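Local coordinates for protein exopolyphosphatase (Cytophaga hutchinsonii, PDB 3MDQ) that probably cleaves terminal phosphates from inorganic polyphosphate chains, being an exopolyphosphatase of the Ppx/GppA phosphatase family, at residues V32-A37 and K63-I68; D130-A135 and I147-E152; G140-F145 and K156-I161; D168-H173 and V182-Y187. All coordinates share one frame; numbering follows the deposited sequence.

Contact 1: V32-A37 and K63-I68; sequences VNEKSA and KKFRVI. With SO4 (sulfate ion), chain F.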
loop_
_atom_site.group_PDB
_atom_site.type_symbol
_atom_site.label_atom_id
_atom_site.label_comp_id
_atom_site.label_asym_id
_atom_site.label_seq_id
_atom_site.Cartn_x
_atom_site.Cartn_y
_atom_site.Cartn_z
ATOM N N VAL A 32 -13.783 -9.708 -9.005
ATOM C CA VAL A 32 -13.402 -10.014 -7.620
ATOM C C VAL A 32 -12.377 -8.977 -7.165
ATOM O O VAL A 32 -11.454 -8.651 -7.914
ATOM C CB VAL A 32 -12.723 -11.413 -7.523
ATOM C CG1 VAL A 32 -12.205 -11.691 -6.092
ATOM C CG2 VAL A 32 -13.677 -12.526 -7.988
ATOM N N ASN A 33 -12.563 -8.452 -5.952
ATOM C CA ASN A 33 -11.589 -7.635 -5.288
ATOM C C ASN A 33 -11.624 -8.093 -3.828
ATOM O O ASN A 33 -12.523 -7.714 -3.095
ATOM C CB ASN A 33 -11.932 -6.165 -5.450
ATOM C CG ASN A 33 -10.862 -5.256 -4.878
ATOM O OD1 ASN A 33 -10.029 -5.683 -4.094
ATOM N ND2 ASN A 33 -10.867 -3.998 -5.295
ATOM N N GLU A 34 -10.644 -8.921 -3.446
ATOM C CA GLU A 34 -10.633 -9.683 -2.193
ATOM C C GLU A 34 -9.343 -9.350 -1.450
ATOM O O GLU A 34 -8.331 -9.115 -2.091
ATOM C CB GLU A 34 -10.628 -11.181 -2.540
ATOM C CG GLU A 34 -10.692 -12.134 -1.376
ATOM C CD GLU A 34 -11.983 -12.900 -1.346
ATOM O OE1 GLU A 34 -12.774 -12.745 -2.301
ATOM O OE2 GLU A 34 -12.204 -13.661 -0.383
ATOM N N LYS A 35 -9.373 -9.323 -0.116
ATOM C CA LYS A 35 -8.161 -9.199 0.663
ATOM C C LYS A 35 -8.122 -10.261 1.754
ATOM O O LYS A 35 -9.154 -10.803 2.177
ATOM C CB LYS A 35 -8.041 -7.826 1.310
ATOM C CG LYS A 35 -9.091 -7.544 2.362
ATOM C CD LYS A 35 -8.937 -6.107 2.942
ATOM C CE LYS A 35 -10.262 -5.633 3.557
ATOM N NZ LYS A 35 -10.354 -4.155 3.653
ATOM N N SER A 36 -6.915 -10.520 2.232
ATOM C CA SER A 36 -6.722 -11.477 3.301
ATOM C C SER A 36 -5.527 -11.037 4.107
ATOM O O SER A 36 -4.457 -10.747 3.539
ATOM C CB SER A 36 -6.490 -12.846 2.653
ATOM O OG SER A 36 -6.123 -13.846 3.601
ATOM N N ALA A 37 -5.695 -10.955 5.428
ATOM C CA ALA A 37 -4.608 -10.565 6.311
ATOM C C ALA A 37 -3.676 -11.776 6.498
ATOM O O ALA A 37 -4.134 -12.897 6.815
ATOM C CB ALA A 37 -5.169 -10.065 7.668
ATOM N N LYS A 63 -3.881 -20.712 -1.325
ATOM C CA LYS A 63 -4.733 -21.832 -1.676
ATOM C C LYS A 63 -6.159 -21.334 -1.875
ATOM O O LYS A 63 -6.833 -21.716 -2.830
ATOM C CB LYS A 63 -4.664 -22.930 -0.620
ATOM C CG LYS A 63 -3.339 -23.711 -0.615
ATOM C CD LYS A 63 -3.275 -24.805 0.437
ATOM C CE LYS A 63 -4.130 -26.038 0.073
ATOM N NZ LYS A 63 -3.625 -26.752 -1.166
ATOM N N LYS A 64 -6.624 -20.450 -0.993
ATOM C CA LYS A 64 -7.930 -19.849 -1.169
ATOM C C LYS A 64 -8.047 -18.974 -2.416
ATOM O O LYS A 64 -9.043 -19.034 -3.138
ATOM C CB LYS A 64 -8.324 -19.084 0.085
ATOM C CG LYS A 64 -8.572 -20.023 1.268
ATOM C CD LYS A 64 -8.785 -19.253 2.573
ATOM C CE LYS A 64 -8.934 -20.227 3.742
ATOM N NZ LYS A 64 -8.888 -19.544 5.051
ATOM N N PHE A 65 -7.028 -18.168 -2.686
ATOM C CA PHE A 65 -7.027 -17.350 -3.888
ATOM C C PHE A 65 -7.006 -18.215 -5.152
ATOM O O PHE A 65 -7.666 -17.896 -6.133
ATOM C CB PHE A 65 -5.806 -16.412 -3.903
ATOM C CG PHE A 65 -5.935 -15.168 -3.009
ATOM C CD1 PHE A 65 -6.999 -14.969 -2.109
ATOM C CD2 PHE A 65 -4.921 -14.222 -3.022
ATOM C CE1 PHE A 65 -7.070 -13.793 -1.322
ATOM C CE2 PHE A 65 -5.013 -13.047 -2.229
ATOM C CZ PHE A 65 -6.064 -12.852 -1.410
ATOM N N ARG A 66 -6.262 -19.319 -5.128
ATOM C CA ARG A 66 -6.213 -20.225 -6.273
ATOM C C ARG A 66 -7.615 -20.784 -6.563
ATOM O O ARG A 66 -8.043 -20.818 -7.739
ATOM C CB ARG A 66 -5.205 -21.337 -6.019
ATOM C CG ARG A 66 -5.202 -22.448 -7.069
ATOM C CD ARG A 66 -4.558 -22.071 -8.384
ATOM N NE ARG A 66 -5.099 -22.845 -9.504
ATOM C CZ ARG A 66 -4.427 -23.359 -10.535
ATOM N NH1 ARG A 66 -3.105 -23.406 -10.578
ATOM N NH2 ARG A 66 -5.116 -23.929 -11.507
ATOM N N VAL A 67 -8.361 -21.159 -5.517
ATOM C CA VAL A 67 -9.730 -21.608 -5.742
ATOM C C VAL A 67 -10.547 -20.527 -6.441
ATOM O O VAL A 67 -11.283 -20.802 -7.360
ATOM C CB VAL A 67 -10.450 -22.017 -4.438
ATOM C CG1 VAL A 67 -11.946 -22.251 -4.712
ATOM C CG2 VAL A 67 -9.804 -23.275 -3.837
ATOM N N ILE A 68 -10.453 -19.294 -5.952
ATOM C CA ILE A 68 -11.259 -18.203 -6.528
ATOM C C ILE A 68 -10.861 -17.949 -7.993
ATOM O O ILE A 68 -11.705 -17.755 -8.858
ATOM C CB ILE A 68 -11.134 -16.907 -5.696
ATOM C CG1 ILE A 68 -11.683 -17.099 -4.285
ATOM C CG2 ILE A 68 -11.859 -15.769 -6.423
ATOM C CD1 ILE A 68 -11.277 -16.063 -3.285
HETATM S S SO4 F . -7.971 -2.153 1.966
HETATM O O1 SO4 F . -8.159 -2.767 3.285
HETATM O O2 SO4 F . -6.607 -2.415 1.522
HETATM O O3 SO4 F . -8.200 -0.718 2.096
HETATM O O4 SO4 F . -8.917 -2.731 1.006
#
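The F65 ring meets two strand residues with its CE1-CZ end, both obliquely: E34 CG lies 4.0 Å from F65 CE1, and S36 CB lies 4.1 Å from F65 CZ. The other flat group, the E34 carboxylate, stands 78° from the ring plane and adjoins I68 CD1, 3.8 Å from E34 OE1; E34 has a second conformer, so its contacts and tilt are doubtful. V32 closes the row, its CG2 at 4.0 Å from I68 CG2. The segments run 168° apart, with axes 10.6 Å apart at closest. K35 points away from the helix, and its NZ donates to sulfate O1 at 2.6 Å; R269 binds the same ion. F65 and I68 also touch L18 of the adjacent strand. No hydrogen bond crosses between 32-37 and 63-68, where the contact is van der Waals packing, but S36 OG, anti to its backbone N (chi1 173°), bonds to T61 one turn earlier on helix 52-71, which implies that a polar link also ties the helix to this sheet-edge strand.

Contact 2: D130-A135 and I147-E152; sequences DHISLA and IGNKNE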
loop_
_atom_site.group_PDB
_atom_site.type_symbol
_atom_site.label_atom_id
_atom_site.label_comp_id
_atom_site.label_asym_id
_atom_site.label_seq_id
_atom_site.Cartn_x
_atom_site.Cartn_y
_atom_site.Cartn_z
ATOM N N ASP A 130 -1.637 18.089 -15.870
ATOM C CA ASP A 130 -0.215 18.368 -15.779
ATOM C C ASP A 130 0.205 18.776 -14.357
ATOM O O ASP A 130 1.291 19.316 -14.168
ATOM C CB ASP A 130 0.190 19.453 -16.803
ATOM C CG ASP A 130 -0.523 20.753 -16.593
ATOM O OD1 ASP A 130 -1.489 20.844 -15.778
ATOM O OD2 ASP A 130 -0.130 21.717 -17.300
ATOM N N HIS A 131 -0.641 18.550 -13.358
ATOM C CA HIS A 131 -0.303 18.957 -12.004
ATOM C C HIS A 131 0.761 18.026 -11.430
ATOM O O HIS A 131 0.538 16.812 -11.356
ATOM C CB HIS A 131 -1.536 18.944 -11.071
ATOM C CG HIS A 131 -2.648 19.832 -11.538
ATOM N ND1 HIS A 131 -3.932 19.746 -11.042
ATOM C CD2 HIS A 131 -2.675 20.797 -12.493
ATOM C CE1 HIS A 131 -4.695 20.650 -11.641
ATOM N NE2 HIS A 131 -3.959 21.295 -12.535
ATOM N N ILE A 132 1.897 18.593 -11.035
ATOM C CA ILE A 132 3.020 17.783 -10.490
ATOM C C ILE A 132 2.595 17.300 -9.105
ATOM O O ILE A 132 2.294 18.099 -8.207
ATOM C CB ILE A 132 4.307 18.600 -10.401
ATOM C CG1 ILE A 132 4.702 19.192 -11.753
ATOM C CG2 ILE A 132 5.464 17.750 -9.858
ATOM C CD1 ILE A 132 4.792 18.223 -12.810
ATOM N N SER A 133 2.527 15.991 -8.955
ATOM C CA SER A 133 1.918 15.392 -7.792
ATOM C C SER A 133 2.910 14.444 -7.125
ATOM O O SER A 133 3.673 13.752 -7.806
ATOM C CB SER A 133 0.671 14.609 -8.211
ATOM O OG SER A 133 -0.201 15.481 -8.986
ATOM N N LEU A 134 2.840 14.379 -5.789
ATOM C CA LEU A 134 3.584 13.389 -5.030
ATOM C C LEU A 134 2.586 12.335 -4.593
ATOM O O LEU A 134 1.605 12.637 -3.865
ATOM C CB LEU A 134 4.284 14.026 -3.828
ATOM C CG LEU A 134 4.969 13.061 -2.862
ATOM C CD1 LEU A 134 6.129 12.288 -3.531
ATOM C CD2 LEU A 134 5.450 13.811 -1.572
ATOM N N ALA A 135 2.808 11.088 -5.014
ATOM C CA ALA A 135 2.015 9.968 -4.543
ATOM C C ALA A 135 2.807 9.147 -3.559
ATOM O O ALA A 135 4.007 8.956 -3.747
ATOM C CB ALA A 135 1.561 9.072 -5.748
ATOM N N ILE A 147 6.924 11.125 -7.873
ATOM C CA ILE A 147 6.571 12.453 -8.318
ATOM C C ILE A 147 6.286 12.390 -9.803
ATOM O O ILE A 147 7.116 11.911 -10.534
ATOM C CB ILE A 147 7.641 13.485 -8.002
ATOM C CG1 ILE A 147 7.843 13.627 -6.496
ATOM C CG2 ILE A 147 7.313 14.853 -8.650
ATOM C CD1 ILE A 147 9.015 14.491 -6.063
ATOM N N GLY A 148 5.094 12.815 -10.210
ATOM C CA GLY A 148 4.730 12.768 -11.614
ATOM C C GLY A 148 3.415 13.423 -11.906
ATOM O O GLY A 148 2.875 14.194 -11.101
ATOM N N ASN A 149 2.878 13.116 -13.089
ATOM C CA ASN A 149 1.592 13.677 -13.548
ATOM C C ASN A 149 0.907 12.667 -14.417
ATOM O O ASN A 149 1.215 11.506 -14.318
ATOM C CB ASN A 149 1.819 15.028 -14.246
ATOM C CG ASN A 149 2.746 14.913 -15.449
ATOM O OD1 ASN A 149 2.843 13.877 -16.090
ATOM N ND2 ASN A 149 3.414 16.013 -15.775
ATOM N N LYS A 150 -0.053 13.079 -15.253
ATOM C CA LYS A 150 -0.856 12.129 -15.983
ATOM C C LYS A 150 -0.068 11.299 -16.971
ATOM O O LYS A 150 -0.512 10.200 -17.347
ATOM C CB LYS A 150 -2.016 12.817 -16.738
ATOM C CG LYS A 150 -1.618 13.650 -17.935
ATOM C CD LYS A 150 -2.895 14.131 -18.656
ATOM C CE LYS A 150 -2.580 14.926 -19.914
ATOM N NZ LYS A 150 -3.842 15.441 -20.526
ATOM N N ASN A 151 1.061 11.864 -17.420
ATOM C CA ASN A 151 1.883 11.294 -18.506
ATOM C C ASN A 151 3.256 10.698 -18.124
ATOM O O ASN A 151 3.795 9.839 -18.841
ATOM C CB ASN A 151 2.142 12.385 -19.543
ATOM C CG ASN A 151 0.870 12.865 -20.235
ATOM O OD1 ASN A 151 0.533 14.049 -20.183
ATOM N ND2 ASN A 151 0.166 11.953 -20.880
ATOM N N GLU A 152 3.831 11.159 -17.018
ATOM C CA GLU A 152 5.247 10.998 -16.762
ATOM C C GLU A 152 5.485 10.695 -15.292
ATOM O O GLU A 152 4.785 11.224 -14.429
ATOM C CB GLU A 152 6.011 12.305 -17.006
ATOM C CG GLU A 152 6.502 12.684 -18.372
ATOM C CD GLU A 152 7.364 13.980 -18.257
ATOM O OE1 GLU A 152 6.780 15.072 -18.096
ATOM O OE2 GLU A 152 8.595 13.855 -18.227
#
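S133 and G148 form an antiparallel hydrogen-bonded pair, with S133 N to G148 O at 2.8 Å and G148 N to S133 O at 2.9 Å, and L134 with I147 is the non-hydrogen-bonded pair next to it. I147 CA lies close enough to S133 O, 3.2 Å, for a CA-H...O contact. The I147 side chain takes the largest share of buried surface by splitting its branches: CG2 meets I132 CG2 at 3.6 Å, while CG1 meets L134 CD1 at 3.7 Å. Beyond the paired residues, I132 CD1 rests 3.9 Å from N149 ND2. N149 CG lies between its backbone N and carbonyl carbon (chi1 59°), and OD1 accepts from N151 N at 3.0 Å, an Asx turn that a weak bond from E152 N supplements. S133 OG bonds back to H131 O from 54° above that carbonyl plane, tying the loop to the strand start. On the side of L134 and I147, helix 193-202 covers the sheet through L195, I199, A198 and W202. Because 133-135 begins the first strand and 147-148 ends the second, this is the open end of the beta hairpin of strands 133-138 and 143-148, consistent with the antiparallel part of an actin-like ATPase domain sheet.

Contact 3: G140-F145 and K156-I161; sequences GGSVEF and KQSFEI. With SO4 (sulfate ion), chain D.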
loop_
_atom_site.group_PDB
_atom_site.type_symbol
_atom_site.label_atom_id
_atom_site.label_comp_id
_atom_site.label_asym_id
_atom_site.label_seq_id
_atom_site.Cartn_x
_atom_site.Cartn_y
_atom_site.Cartn_z
ATOM N N GLY A 140 3.027 -2.385 5.018
ATOM C CA GLY A 140 3.698 -2.894 6.188
ATOM C C GLY A 140 5.184 -3.003 6.103
ATOM O O GLY A 140 5.873 -2.966 7.115
ATOM N N GLY A 141 5.729 -3.149 4.890
ATOM C CA GLY A 141 7.140 -3.347 4.706
ATOM C C GLY A 141 7.877 -2.190 4.090
ATOM O O GLY A 141 8.972 -1.853 4.523
ATOM N N SER A 142 7.267 -1.569 3.080
ATOM C CA SER A 142 7.902 -0.408 2.441
ATOM C C SER A 142 6.924 0.722 2.175
ATOM O O SER A 142 5.724 0.563 2.306
ATOM C CB SER A 142 8.562 -0.844 1.133
ATOM O OG SER A 142 7.588 -1.182 0.163
ATOM N N VAL A 143 7.505 1.899 1.885
ATOM C CA VAL A 143 6.756 3.053 1.463
ATOM C C VAL A 143 7.377 3.555 0.148
ATOM O O VAL A 143 8.593 3.775 0.049
ATOM C CB VAL A 143 6.795 4.179 2.509
ATOM C CG1 VAL A 143 5.999 5.414 2.030
ATOM C CG2 VAL A 143 6.262 3.659 3.914
ATOM N N GLU A 144 6.533 3.677 -0.869
ATOM C CA GLU A 144 6.962 4.176 -2.179
ATOM C C GLU A 144 6.474 5.616 -2.362
ATOM O O GLU A 144 5.333 5.923 -2.025
ATOM C CB GLU A 144 6.419 3.329 -3.325
ATOM C CG GLU A 144 7.083 1.971 -3.517
ATOM C CD GLU A 144 6.805 1.022 -2.404
ATOM O OE1 GLU A 144 5.635 0.707 -2.167
ATOM O OE2 GLU A 144 7.787 0.564 -1.754
ATOM N N PHE A 145 7.351 6.443 -2.899
ATOM C CA PHE A 145 7.049 7.806 -3.240
ATOM C C PHE A 145 7.312 8.009 -4.714
ATOM O O PHE A 145 8.355 7.542 -5.230
ATOM C CB PHE A 145 7.923 8.761 -2.469
ATOM C CG PHE A 145 7.675 8.780 -0.982
ATOM C CD1 PHE A 145 6.672 9.542 -0.452
ATOM C CD2 PHE A 145 8.488 8.055 -0.135
ATOM C CE1 PHE A 145 6.448 9.556 0.910
ATOM C CE2 PHE A 145 8.281 8.094 1.220
ATOM C CZ PHE A 145 7.282 8.844 1.745
ATOM N N LYS A 156 11.110 8.613 -8.627
ATOM C CA LYS A 156 10.468 7.664 -7.689
ATOM C C LYS A 156 11.502 7.000 -6.824
ATOM O O LYS A 156 12.659 6.830 -7.227
ATOM C CB LYS A 156 9.640 6.601 -8.395
ATOM C CG LYS A 156 10.369 5.447 -9.084
ATOM C CD LYS A 156 11.241 5.864 -10.203
ATOM C CE LYS A 156 11.961 4.661 -10.809
ATOM N NZ LYS A 156 12.600 4.964 -12.138
ATOM N N GLN A 157 11.100 6.601 -5.615
ATOM C CA GLN A 157 12.002 5.878 -4.722
ATOM C C GLN A 157 11.179 5.114 -3.701
ATOM O O GLN A 157 10.161 5.608 -3.215
ATOM C CB GLN A 157 12.995 6.833 -4.050
ATOM C CG GLN A 157 14.109 6.101 -3.331
ATOM C CD GLN A 157 15.376 6.914 -3.181
ATOM O OE1 GLN A 157 15.635 7.855 -3.953
ATOM N NE2 GLN A 157 16.182 6.551 -2.183
ATOM N N SER A 158 11.633 3.904 -3.379
ATOM C CA SER A 158 11.056 3.070 -2.340
ATOM C C SER A 158 11.982 3.111 -1.130
ATOM O O SER A 158 13.204 3.054 -1.260
ATOM C CB SER A 158 10.963 1.646 -2.861
ATOM O OG SER A 158 10.469 0.755 -1.886
ATOM N N PHE A 159 11.387 3.146 0.045
ATOM C CA PHE A 159 12.108 3.140 1.312
ATOM C C PHE A 159 11.559 2.003 2.199
ATOM O O PHE A 159 10.356 1.827 2.343
ATOM C CB PHE A 159 11.909 4.471 2.042
ATOM C CG PHE A 159 12.422 5.675 1.288
ATOM C CD1 PHE A 159 11.627 6.304 0.343
ATOM C CD2 PHE A 159 13.685 6.168 1.524
ATOM C CE1 PHE A 159 12.094 7.404 -0.348
ATOM C CE2 PHE A 159 14.152 7.267 0.849
ATOM C CZ PHE A 159 13.349 7.886 -0.090
ATOM N N GLU A 160 12.461 1.271 2.848
ATOM C CA GLU A 160 12.069 0.127 3.721
ATOM C C GLU A 160 11.713 0.652 5.125
ATOM O O GLU A 160 12.421 0.425 6.127
ATOM C CB GLU A 160 13.166 -0.963 3.698
ATOM C CG GLU A 160 13.285 -1.650 2.300
ATOM C CD GLU A 160 12.008 -2.449 1.816
ATOM O OE1 GLU A 160 11.219 -2.954 2.648
ATOM O OE2 GLU A 160 11.819 -2.623 0.587
ATOM N N ILE A 161 10.614 1.386 5.156
ATOM C CA ILE A 161 10.094 2.051 6.373
ATOM C C ILE A 161 8.600 1.799 6.540
ATOM O O ILE A 161 7.857 2.583 7.144
ATOM C CB ILE A 161 10.415 3.585 6.328
ATOM C CG1 ILE A 161 9.689 4.260 5.183
ATOM C CG2 ILE A 161 11.947 3.810 6.301
ATOM C CD1 ILE A 161 9.875 5.825 5.158
HETATM S S SO4 D . 3.688 -3.625 1.588
HETATM O O1 SO4 D . 4.782 -2.831 2.194
HETATM O O2 SO4 D . 2.651 -3.981 2.608
HETATM O O3 SO4 D . 3.076 -2.821 0.516
HETATM O O4 SO4 D . 4.449 -4.710 0.988
#
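F145, I161 and V143 bury the most surface here. F145 CD2 comes to 3.6 Å from F159 CD1, which lies at the F145 ring edge near its plane; the two ring planes are 73° apart. V143 CG2 packs 3.7 Å from I161 CG1, which sits between the I161 N and carbonyl carbon (chi1 65°). Backbone bonds also fix V143 and F145: V143 N to F159 O, F159 N to V143 O, F145 N to Q157 O and Q157 N to F145 O, each 2.9 Å. On the other face, E144 OE2 is gripped twice: S142 OG donates to its syn lone pair at 2.6 Å and S158 OG to its anti lone pair at 2.7 Å. The N-H groups of G140, G141 and S142 hold a sulfate that T13 also binds, consistent with a phosphate-binding loop as in actin-like ATPases. Helix 267-286 lies against V143, F145 and I161 through L279 and V283, helix 178-191 against F159 and I161, and helix 111-125 against E144, so this edge hairpin is packed on both faces.

Contact 4: D168-H173 and V182-Y187; sequences DRFHVH and VMMHNY. With SO4 (sulfate ion), chain G.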
loop_
_atom_site.group_PDB
_atom_site.type_symbol
_atom_site.label_atom_id
_atom_site.label_comp_id
_atom_site.label_asym_id
_atom_site.label_seq_id
_atom_site.Cartn_x
_atom_site.Cartn_y
_atom_site.Cartn_z
ATOM N N ASP A 168 8.361 -2.612 14.894
ATOM C CA ASP A 168 9.245 -3.660 15.396
ATOM C C ASP A 168 10.615 -3.150 15.725
ATOM O O ASP A 168 11.266 -3.690 16.629
ATOM C CB ASP A 168 9.369 -4.795 14.364
ATOM C CG ASP A 168 8.129 -5.644 14.283
ATOM O OD1 ASP A 168 7.174 -5.452 15.068
ATOM O OD2 ASP A 168 8.142 -6.557 13.429
ATOM N N ARG A 169 11.094 -2.148 14.996
ATOM C CA ARG A 169 12.438 -1.646 15.211
ATOM C C ARG A 169 12.502 -0.629 16.319
ATOM O O ARG A 169 13.567 -0.502 16.963
ATOM C CB ARG A 169 13.024 -1.088 13.921
ATOM C CG ARG A 169 12.508 0.188 13.487
ATOM C CD ARG A 169 12.769 0.386 11.940
ATOM N NE ARG A 169 14.061 -0.174 11.514
ATOM C CZ ARG A 169 15.232 0.424 11.676
ATOM N NH1 ARG A 169 15.292 1.618 12.259
ATOM N NH2 ARG A 169 16.356 -0.175 11.263
ATOM N N PHE A 170 11.376 0.054 16.565
ATOM C CA PHE A 170 11.265 1.069 17.591
ATOM C C PHE A 170 10.182 0.627 18.590
ATOM O O PHE A 170 9.251 -0.105 18.227
ATOM C CB PHE A 170 10.885 2.401 17.000
ATOM C CG PHE A 170 11.864 2.942 15.982
ATOM C CD1 PHE A 170 13.150 3.295 16.374
ATOM C CD2 PHE A 170 11.524 3.101 14.687
ATOM C CE1 PHE A 170 14.060 3.808 15.444
ATOM C CE2 PHE A 170 12.463 3.573 13.750
ATOM C CZ PHE A 170 13.707 3.961 14.161
ATOM N N HIS A 171 10.339 1.031 19.838
ATOM C CA HIS A 171 9.291 0.836 20.848
ATOM C C HIS A 171 8.430 2.092 20.916
ATOM O O HIS A 171 8.789 3.096 21.572
ATOM C CB HIS A 171 9.881 0.535 22.201
ATOM C CG HIS A 171 8.848 0.340 23.268
ATOM N ND1 HIS A 171 9.147 0.381 24.617
ATOM C CD2 HIS A 171 7.511 0.137 23.185
ATOM C CE1 HIS A 171 8.039 0.182 25.313
ATOM N NE2 HIS A 171 7.033 0.038 24.469
ATOM N N VAL A 172 7.278 2.043 20.239
ATOM C CA VAL A 172 6.314 3.127 20.293
ATOM C C VAL A 172 5.330 2.753 21.394
ATOM O O VAL A 172 4.827 1.640 21.430
ATOM C CB VAL A 172 5.553 3.246 18.971
ATOM C CG1 VAL A 172 4.583 4.413 19.051
ATOM C CG2 VAL A 172 6.588 3.395 17.786
ATOM N N HIS A 173 5.085 3.686 22.300
ATOM C CA HIS A 173 4.214 3.421 23.434
ATOM C C HIS A 173 2.738 3.472 23.051
ATOM O O HIS A 173 2.357 4.002 22.003
ATOM C CB HIS A 173 4.523 4.375 24.575
ATOM C CG HIS A 173 5.895 4.182 25.130
ATOM N ND1 HIS A 173 7.013 4.762 24.555
ATOM C CD2 HIS A 173 6.339 3.444 26.175
ATOM C CE1 HIS A 173 8.085 4.383 25.236
ATOM N NE2 HIS A 173 7.705 3.610 26.242
ATOM N N VAL A 182 9.232 12.527 18.868
ATOM C CA VAL A 182 10.597 12.968 18.590
ATOM C C VAL A 182 11.370 11.837 17.878
ATOM O O VAL A 182 12.063 12.033 16.873
ATOM C CB VAL A 182 11.341 13.410 19.873
ATOM C CG1 VAL A 182 12.848 13.710 19.565
ATOM C CG2 VAL A 182 10.635 14.648 20.513
HETATM N N MSE A 183 11.296 10.627 18.432
HETATM C CA MSE A 183 11.972 9.459 17.869
HETATM C C MSE A 183 11.577 9.266 16.406
HETATM O O MSE A 183 12.444 9.053 15.527
HETATM C CB MSE A 183 11.602 8.227 18.698
HETATM C CG MSE A 183 11.832 6.856 18.055
HETATM SE SE MSE A 183 11.425 5.474 19.341
HETATM C CE MSE A 183 9.560 5.468 19.069
HETATM N N MSE A 184 10.279 9.307 16.108
HETATM C CA MSE A 184 9.853 8.963 14.742
HETATM C C MSE A 184 10.225 10.027 13.719
HETATM O O MSE A 184 10.739 9.748 12.621
HETATM C CB MSE A 184 8.335 8.637 14.655
HETATM C CG MSE A 184 7.884 7.432 15.482
HETATM SE SE MSE A 184 8.976 5.869 15.237
HETATM C CE MSE A 184 8.953 5.753 13.338
ATOM N N HIS A 185 10.040 11.281 14.094
ATOM C CA HIS A 185 10.374 12.361 13.176
ATOM C C HIS A 185 11.880 12.564 13.008
ATOM O O HIS A 185 12.356 13.035 11.956
ATOM C CB HIS A 185 9.662 13.660 13.569
ATOM C CG HIS A 185 8.181 13.615 13.324
ATOM N ND1 HIS A 185 7.640 13.698 12.056
ATOM C CD2 HIS A 185 7.137 13.446 14.167
ATOM C CE1 HIS A 185 6.330 13.581 12.136
ATOM N NE2 HIS A 185 5.997 13.444 13.404
ATOM N N ASN A 186 12.647 12.230 14.043
ATOM C CA ASN A 186 14.099 12.204 13.878
ATOM C C ASN A 186 14.514 11.126 12.900
ATOM O O ASN A 186 15.372 11.327 12.042
ATOM C CB ASN A 186 14.756 11.973 15.228
ATOM C CG ASN A 186 16.277 11.950 15.133
ATOM O OD1 ASN A 186 16.893 12.979 14.848
ATOM N ND2 ASN A 186 16.882 10.803 15.431
ATOM N N TYR A 187 13.935 9.953 13.031
ATOM C CA TYR A 187 14.227 8.868 12.086
ATOM C C TYR A 187 13.822 9.250 10.678
ATOM O O TYR A 187 14.589 9.047 9.721
ATOM C CB TYR A 187 13.541 7.592 12.485
ATOM C CG TYR A 187 13.770 6.427 11.563
ATOM C CD1 TYR A 187 15.028 5.901 11.380
ATOM C CD2 TYR A 187 12.730 5.832 10.884
ATOM C CE1 TYR A 187 15.254 4.807 10.563
ATOM C CE2 TYR A 187 12.954 4.739 10.072
ATOM C CZ TYR A 187 14.197 4.236 9.910
ATOM O OH TYR A 187 14.435 3.149 9.102
HETATM S S SO4 G . 3.798 0.437 26.277
HETATM O O1 SO4 G . 4.979 0.492 27.150
HETATM O O2 SO4 G . 4.337 -0.013 24.978
HETATM O O3 SO4 G . 3.111 1.685 26.279
HETATM O O4 SO4 G . 2.855 -0.577 26.762
#
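F170 reaches across to three residues of segment 182-187, within helix 178-191. Its CB lies 3.9 Å from M183 SE (both methionines are selenomethionine), and its CG, anti to the carbonyl carbon (chi1 -60°), starts a ring that lies among M183, M184 and Y187. CD1 stays near M183, at 4.1 Å from M183 SE, while CD2 is 3.8 Å from M184 SE; both selenium atoms approach the ring obliquely, and these are Met-aromatic contacts, the second resting on one of two M184 conformers. CE2 then faces Y187 CD2, and the tip CZ sits 3.6 Å from Y187 CG, over the tyrosine face. The F170 edge thus meets the Y187 face, planes 68° apart: a T-shaped (edge-to-face) pair. M183 CE continues past F170 to V172 CG2 at 3.8 Å. The R169 guanidinium, 19° from the Y187 ring plane, has Y187 OH over one face, toward its rim and 3.6 Å from R169 NH1, without a hydrogen bond. R169, F170, M183 and Y187 all touch a crystal neighbour, so details at this rim may reflect the lattice. With no hydrogen bond between the segments, apolar, edge-to-face and Met-aromatic contacts (selenium standing in for sulfur) carry the packing, while away from the helix H171 NE2 donates to O2 of a sulfate, 2.7 Å away, probably taken up from the crystallisation liquor and also bound by D174 N.

Contacts 2 and 3 share strand 143-148 and so belong to one six-stranded sheet; their segments alternate along the chain, and L134 CD1 lies 4.1 Å from F145 CB where they touch. Contact 4 follows contact 3, their centres 17 Å apart, and I161 CG2 packs 3.8 Å from Y187 OH. Contact 1 comes first in sequence and lies on the other sheet, of five strands, opposite the chain's centre from the rest: its centre is 25 Å from that of contact 3, with nearest atoms about 11 Å apart. Two separate sheets, each carrying helices, fit the two-lobed actin-like architecture, with the sulfate of contact 3 apparently between the lobes, since T13 follows strand 5-11 of the first sheet.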